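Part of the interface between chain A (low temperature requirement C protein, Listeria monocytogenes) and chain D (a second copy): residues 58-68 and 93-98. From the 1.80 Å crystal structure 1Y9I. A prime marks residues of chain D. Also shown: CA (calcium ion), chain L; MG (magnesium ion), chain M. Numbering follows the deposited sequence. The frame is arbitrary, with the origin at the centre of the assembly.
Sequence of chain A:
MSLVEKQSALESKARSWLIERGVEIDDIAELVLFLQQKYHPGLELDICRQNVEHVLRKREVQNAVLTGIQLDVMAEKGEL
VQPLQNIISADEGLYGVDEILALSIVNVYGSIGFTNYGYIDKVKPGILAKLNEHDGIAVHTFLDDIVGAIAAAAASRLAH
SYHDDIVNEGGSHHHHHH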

ATOM      1  N   LYS A  58      11.532 -14.697   4.692  1.00 26.19           N
ATOM      2  CA  LYS A  58      10.617 -13.759   5.336  1.00 26.00           C
ATOM      3  C   LYS A  58       9.238 -14.373   5.528  1.00 23.90           C
ATOM      4  O   LYS A  58       8.625 -14.847   4.578  1.00 21.82           O
ATOM      5  N   ARG A  59       8.752 -14.348   6.765  1.00 22.51           N
ATOM      6  CA  ARG A  59       7.443 -14.894   7.083  1.00 23.54           C
ATOM      7  C   ARG A  59       6.355 -14.227   6.234  1.00 21.14           C
ATOM      8  O   ARG A  59       5.445 -14.892   5.747  1.00 21.03           O
ATOM      9  N   GLU A  60       6.458 -12.913   6.059  1.00 21.54           N
ATOM     10  CA  GLU A  60       5.481 -12.152   5.272  1.00 21.45           C
ATOM     11  C   GLU A  60       5.383 -12.717   3.847  1.00 20.47           C
ATOM     12  O   GLU A  60       4.294 -12.821   3.268  1.00 19.11           O
ATOM     13  N   VAL A  61       6.532 -13.068   3.285  1.00 17.72           N
ATOM     14  CA  VAL A  61       6.590 -13.624   1.938  1.00 17.65           C
ATOM     15  C   VAL A  61       6.001 -15.033   1.917  1.00 16.16           C
ATOM     16  O   VAL A  61       5.239 -15.384   1.031  1.00 16.52           O
ATOM     17  N   GLN A  62       6.345 -15.834   2.912  1.00 17.73           N
ATOM     18  CA  GLN A  62       5.841 -17.198   2.970  1.00 17.72           C
ATOM     19  C   GLN A  62       4.316 -17.244   3.036  1.00 18.95           C
ATOM     20  O   GLN A  62       3.681 -18.066   2.364  1.00 18.03           O
ATOM     21  N   ASN A  63       3.729 -16.355   3.828  1.00 18.49           N
ATOM     22  CA  ASN A  63       2.278 -16.302   3.957  1.00 19.75           C
ATOM     23  C   ASN A  63       1.616 -16.005   2.620  1.00 19.89           C
ATOM     24  O   ASN A  63       0.599 -16.606   2.277  1.00 18.59           O
ATOM     25  N   ALA A  64       2.201 -15.075   1.867  1.00 18.07           N
ATOM     26  CA  ALA A  64       1.659 -14.700   0.567  1.00 18.18           C
ATOM     27  C   ALA A  64       1.826 -15.827  -0.449  1.00 16.52           C
ATOM     28  O   ALA A  64       0.924 -16.084  -1.240  1.00 17.62           O
ATOM     29  N   VAL A  65       2.976 -16.496  -0.425  1.00 17.95           N
ATOM     30  CA  VAL A  65       3.229 -17.601  -1.348  1.00 18.02           C
ATOM     31  C   VAL A  65       2.179 -18.708  -1.163  1.00 17.87           C
ATOM     32  O   VAL A  65       1.591 -19.188  -2.132  1.00 18.48           O
ATOM     33  N   LEU A  66       1.938 -19.103   0.081  1.00 19.34           N
ATOM     34  CA  LEU A  66       0.963 -20.153   0.365  1.00 21.40           C
ATOM     35  C   LEU A  66      -0.455 -19.755   0.003  1.00 19.98           C
ATOM     36  O   LEU A  66      -1.187 -20.523  -0.625  1.00 21.21           O
ATOM     37  N   THR A  67      -0.850 -18.550   0.392  1.00 18.53           N
ATOM     38  CA  THR A  67      -2.201 -18.105   0.105  1.00 17.81           C
ATOM     39  C   THR A  67      -2.460 -18.019  -1.398  1.00 17.93           C
ATOM     40  O   THR A  67      -3.469 -18.514  -1.887  1.00 16.28           O
ATOM     41  N   GLY A  68      -1.533 -17.409  -2.129  1.00 15.81           N
ATOM     42  CA  GLY A  68      -1.696 -17.268  -3.567  1.00 17.83           C
ATOM     43  C   GLY A  68      -1.725 -18.576  -4.342  1.00 18.63           C
ATOM     44  O   GLY A  68      -2.625 -18.796  -5.161  1.00 18.31           O
TER
ATOM     45  N   GLY D  93      -1.700 -14.529  14.702  1.00 22.60           N
ATOM     46  CA  GLY D  93      -1.324 -13.130  14.791  1.00 24.09           C
ATOM     47  C   GLY D  93      -0.288 -12.646  13.796  1.00 23.24           C
ATOM     48  O   GLY D  93      -0.293 -11.472  13.420  1.00 23.64           O
ATOM     49  N   LEU D  94       0.603 -13.532  13.366  1.00 22.41           N
ATOM     50  CA  LEU D  94       1.644 -13.141  12.423  1.00 21.83           C
ATOM     51  C   LEU D  94       1.241 -13.293  10.960  1.00 21.28           C
ATOM     52  O   LEU D  94       2.042 -13.037  10.065  1.00 20.10           O
ATOM     53  N   TYR D  95       0.000 -13.707  10.723  1.00 18.43           N
ATOM     54  CA  TYR D  95      -0.526 -13.864   9.369  1.00 18.61           C
ATOM     55  C   TYR D  95      -1.224 -12.546   9.026  1.00 19.12           C
ATOM     56  O   TYR D  95      -2.229 -12.193   9.644  1.00 18.96           O
ATOM     57  N   GLY D  96      -0.687 -11.821   8.049  1.00 18.26           N
ATOM     58  CA  GLY D  96      -1.276 -10.543   7.688  1.00 18.25           C
ATOM     59  C   GLY D  96      -1.928 -10.433   6.321  1.00 16.98           C
ATOM     60  O   GLY D  96      -2.244  -9.330   5.882  1.00 17.95           O
ATOM     61  N   VAL D  97      -2.147 -11.554   5.643  1.00 17.96           N
ATOM     62  CA  VAL D  97      -2.772 -11.504   4.327  1.00 17.46           C
ATOM     63  C   VAL D  97      -4.202 -10.972   4.422  1.00 14.78           C
ATOM     64  O   VAL D  97      -4.683 -10.290   3.516  1.00 18.04           O
ATOM     65  N   ASP D  98      -4.889 -11.269   5.519  1.00 17.05           N
ATOM     66  CA  ASP D  98      -6.244 -10.772   5.668  1.00 16.78           C
ATOM     67  C   ASP D  98      -6.255  -9.242   5.774  1.00 17.40           C
ATOM     68  O   ASP D  98      -7.136  -8.588   5.211  1.00 16.20           O
TER

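Residues 59-68 of chain A form the start of a helix, with Lys58 at the N-cap position, and the helix presents Arg59, Asn63 and Thr67 to a loop of chain D and the first turn of the helix that follows it. These three residues recur at intervals of four, so their CA-to-CB bonds all point toward the partner stretch, while Val61, Gln62 and Val65 lie out of its reach. Together the two stretches bury 353 Å² of surface.

Gly93′ opens the loop without touching the helix. Its carbonyl accepts a hydrogen bond from water 3 (O to water O, 3.0 Å), and that water is also a ligand of the calcium ion.

Leu94′ is the first residue to engage chain A, and it gives up more surface to the contact than any other residue of the two stretches. Its side chain points toward the helix with chi1 m and chi2 t, and meets Arg59, which is extended with chi1, chi2 and chi3 all t. The closest approach is between Arg59 NE and Leu94′ CB, at 3.2 Å, and Leu94′ CD1 lies over one face of the guanidinium, so an aliphatic side chain covers one face of the charged group. The carbonyl of Leu94′ faces polar partners: Asn63 ND2 is 3.3 Å from Leu94′ O, and water 2 bridges Leu94′ O (2.7 Å from the water O) to Glu60 OE2 (2.8 Å from the water O), donating to both.

Tyr95′ sets off sideways from its backbone, but its t rotamer (chi2 74°) carries the ring along the helix. Asn63, with chi1 m, packs obliquely against this ring, with Asn63 CG 3.5 Å from Tyr95′ CD1. At the far end, Tyr95′ OH donates a short hydrogen bond to Thr67 OG1 (2.6 Å), which sits at the ring edge, near its plane. Thr67, with chi1 m, in turn donates from OG1 to Asn63 O (2.8 Å), so its hydroxyl relays the contact back to the helix backbone.

Gly96′ has no side chain and occupies the N-cap position of the next helix. Its amide is reached through water 1, which accepts from Gly96′ N (2.9 Å from the water O) and from Asn63 ND2 (3.2 Å from the water O) while donating to Glu60 OE2 (2.7 Å from the water O). Glu60 leaves its helix sideways, with chi1 t and chi2 p, yet its carboxylate end comes nearer and serves both bridging waters.

Val97′ (chi1 t) closes the contact. Its CG2 lies 4.0 Å from Asn63 CB and 3.8 Å from Thr67 OG1, and 4.2 Å from Ala64 N, filling the space beside the helix.

Asp98′ turns to the metals instead. With chi1 p, it binds calcium through OD1 (2.4 Å from the calcium ion) and OD2 (2.5 Å from the calcium ion), and OD2 also binds magnesium (2.1 Å from the magnesium ion). Tyr95′ O joins the calcium shell at 2.4 Å from the calcium ion, tying the loop to the ion.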

ATOM      1  CB  LYS A  58      10.486 -12.483   4.497  1.00 26.25           C
ATOM      2  CG  LYS A  58      11.750 -11.644   4.420  1.00 28.85           C
ATOM      3  CD  LYS A  58      12.065 -10.993   5.753  1.00 31.70           C
ATOM      4  CE  LYS A  58      13.244 -10.043   5.628  1.00 33.94           C
ATOM      5  NZ  LYS A  58      13.481  -9.279   6.883  1.00 37.28           N
ATOM      6  CB  ARG A  59       7.140 -14.686   8.573  1.00 26.00           C
ATOM      7  CG  ARG A  59       5.963 -15.498   9.089  1.00 31.93           C
ATOM      8  CD  ARG A  59       5.655 -15.158  10.539  1.00 37.38           C
ATOM      9  NE  ARG A  59       4.691 -16.086  11.126  1.00 42.41           N
ATOM     10  CZ  ARG A  59       4.981 -17.331  11.497  1.00 43.54           C
ATOM     11  NH1 ARG A  59       6.214 -17.799  11.345  1.00 46.30           N
ATOM     12  NH2 ARG A  59       4.039 -18.110  12.012  1.00 44.29           N
ATOM     13  CB  GLU A  60       5.908 -10.679   5.223  1.00 23.96           C
ATOM     14  CG  GLU A  60       4.887  -9.705   4.671  1.00 30.49           C
ATOM     15  CD  GLU A  60       3.874  -9.246   5.709  1.00 33.69           C
ATOM     16  OE1 GLU A  60       3.244  -8.188   5.492  1.00 30.77           O
ATOM     17  OE2 GLU A  60       3.701  -9.941   6.733  1.00 37.20           O
ATOM     18  CB  VAL A  61       8.049 -13.664   1.436  1.00 17.73           C
ATOM     19  CG1 VAL A  61       8.142 -14.415   0.110  1.00 15.46           C
ATOM     20  CG2 VAL A  61       8.559 -12.238   1.275  1.00 17.72           C
ATOM     21  CB  GLN A  62       6.464 -17.907   4.164  1.00 18.83           C
ATOM     22  CG  GLN A  62       7.971 -18.055   4.028  1.00 21.15           C
ATOM     23  CD  GLN A  62       8.649 -18.267   5.359  1.00 23.79           C
ATOM     24  OE1 GLN A  62       7.991 -18.532   6.359  1.00 25.69           O
ATOM     25  NE2 GLN A  62       9.979 -18.158   5.378  1.00 21.15           N
ATOM     26  CB  ASN A  63       1.863 -15.241   4.989  1.00 21.20           C
ATOM     27  CG  ASN A  63       2.164 -15.670   6.418  1.00 25.26           C
ATOM     28  OD1 ASN A  63       2.108 -16.854   6.739  1.00 25.03           O
ATOM     29  ND2 ASN A  63       2.459 -14.705   7.285  1.00 24.79           N
ATOM     30  CB  ALA A  64       2.333 -13.425   0.061  1.00 14.80           C
ATOM     31  CB  VAL A  65       4.646 -18.197  -1.144  1.00 16.64           C
ATOM     32  CG1 VAL A  65       4.779 -19.507  -1.918  1.00 20.02           C
ATOM     33  CG2 VAL A  65       5.714 -17.204  -1.620  1.00 15.60           C
ATOM     34  CB  LEU A  66       1.004 -20.553   1.847  1.00 23.00           C
ATOM     35  CG  LEU A  66       1.919 -21.730   2.195  1.00 28.40           C
ATOM     36  CD1 LEU A  66       3.332 -21.419   1.760  1.00 29.08           C
ATOM     37  CD2 LEU A  66       1.868 -22.008   3.694  1.00 27.88           C
ATOM     38  CB  THR A  67      -2.479 -16.741   0.780  1.00 17.98           C
ATOM     39  OG1 THR A  67      -2.201 -16.846   2.182  1.00 17.34           O
ATOM     40  CG2 THR A  67      -3.931 -16.332   0.598  1.00 18.31           C
TER
ATOM     41  CB  LEU D  94       2.928 -13.922  12.709  1.00 24.59           C
ATOM     42  CG  LEU D  94       3.507 -13.676  14.110  1.00 25.72           C
ATOM     43  CD1 LEU D  94       4.859 -14.354  14.228  1.00 29.07           C
ATOM     44  CD2 LEU D  94       3.652 -12.176  14.356  1.00 27.29           C
ATOM     45  CB  TYR D  95      -1.535 -15.017   9.327  1.00 18.20           C
ATOM     46  CG  TYR D  95      -2.099 -15.301   7.954  1.00 16.96           C
ATOM     47  CD1 TYR D  95      -1.329 -15.926   6.979  1.00 16.11           C
ATOM     48  CD2 TYR D  95      -3.413 -14.956   7.637  1.00 15.01           C
ATOM     49  CE1 TYR D  95      -1.853 -16.206   5.719  1.00 15.44           C
ATOM     50  CE2 TYR D  95      -3.951 -15.231   6.375  1.00 16.21           C
ATOM     51  CZ  TYR D  95      -3.164 -15.859   5.427  1.00 14.58           C
ATOM     52  OH  TYR D  95      -3.704 -16.178   4.206  1.00 16.30           O
ATOM     53  CB  VAL D  97      -2.766 -12.898   3.645  1.00 18.77           C
ATOM     54  CG1 VAL D  97      -3.441 -12.828   2.278  1.00 19.89           C
ATOM     55  CG2 VAL D  97      -1.330 -13.380   3.494  1.00 21.68           C
ATOM     56  CB  ASP D  98      -6.959 -11.444   6.865  1.00 18.88           C
ATOM     57  CG  ASP D  98      -6.120 -11.487   8.135  1.00 19.96           C
ATOM     58  OD1 ASP D  98      -4.968 -11.965   8.096  1.00 20.08           O
ATOM     59  OD2 ASP D  98      -6.642 -11.066   9.191  1.00 20.24           O
TER
HETATM   60 CA    CA L 504      -4.373 -11.297  10.337  1.00 22.46          CA
HETATM   61 MG    MG M 604      -8.528 -10.996  10.094  1.00 27.79          MG
HETATM   62  O   HOH W   1       1.701 -11.750   6.442  1.00 22.59           O
HETATM   63  O   HOH W   2       3.949 -11.513   9.008  1.00 30.37           O
HETATM   64  O   HOH W   3      -2.926 -10.699  12.091  1.00 25.54           O
HETATM   65  O   HOH W   4      -4.610 -13.548  11.181  1.00 18.61           O
HETATM   66  O   HOH W   5      -5.960 -11.170  12.226  1.00 23.25           O
HETATM   67  O   HOH W   6      -7.953  -9.339  11.134  1.00 38.02           O
HETATM   68  O   HOH W   7      -8.665 -12.152  11.756  1.00 47.67           O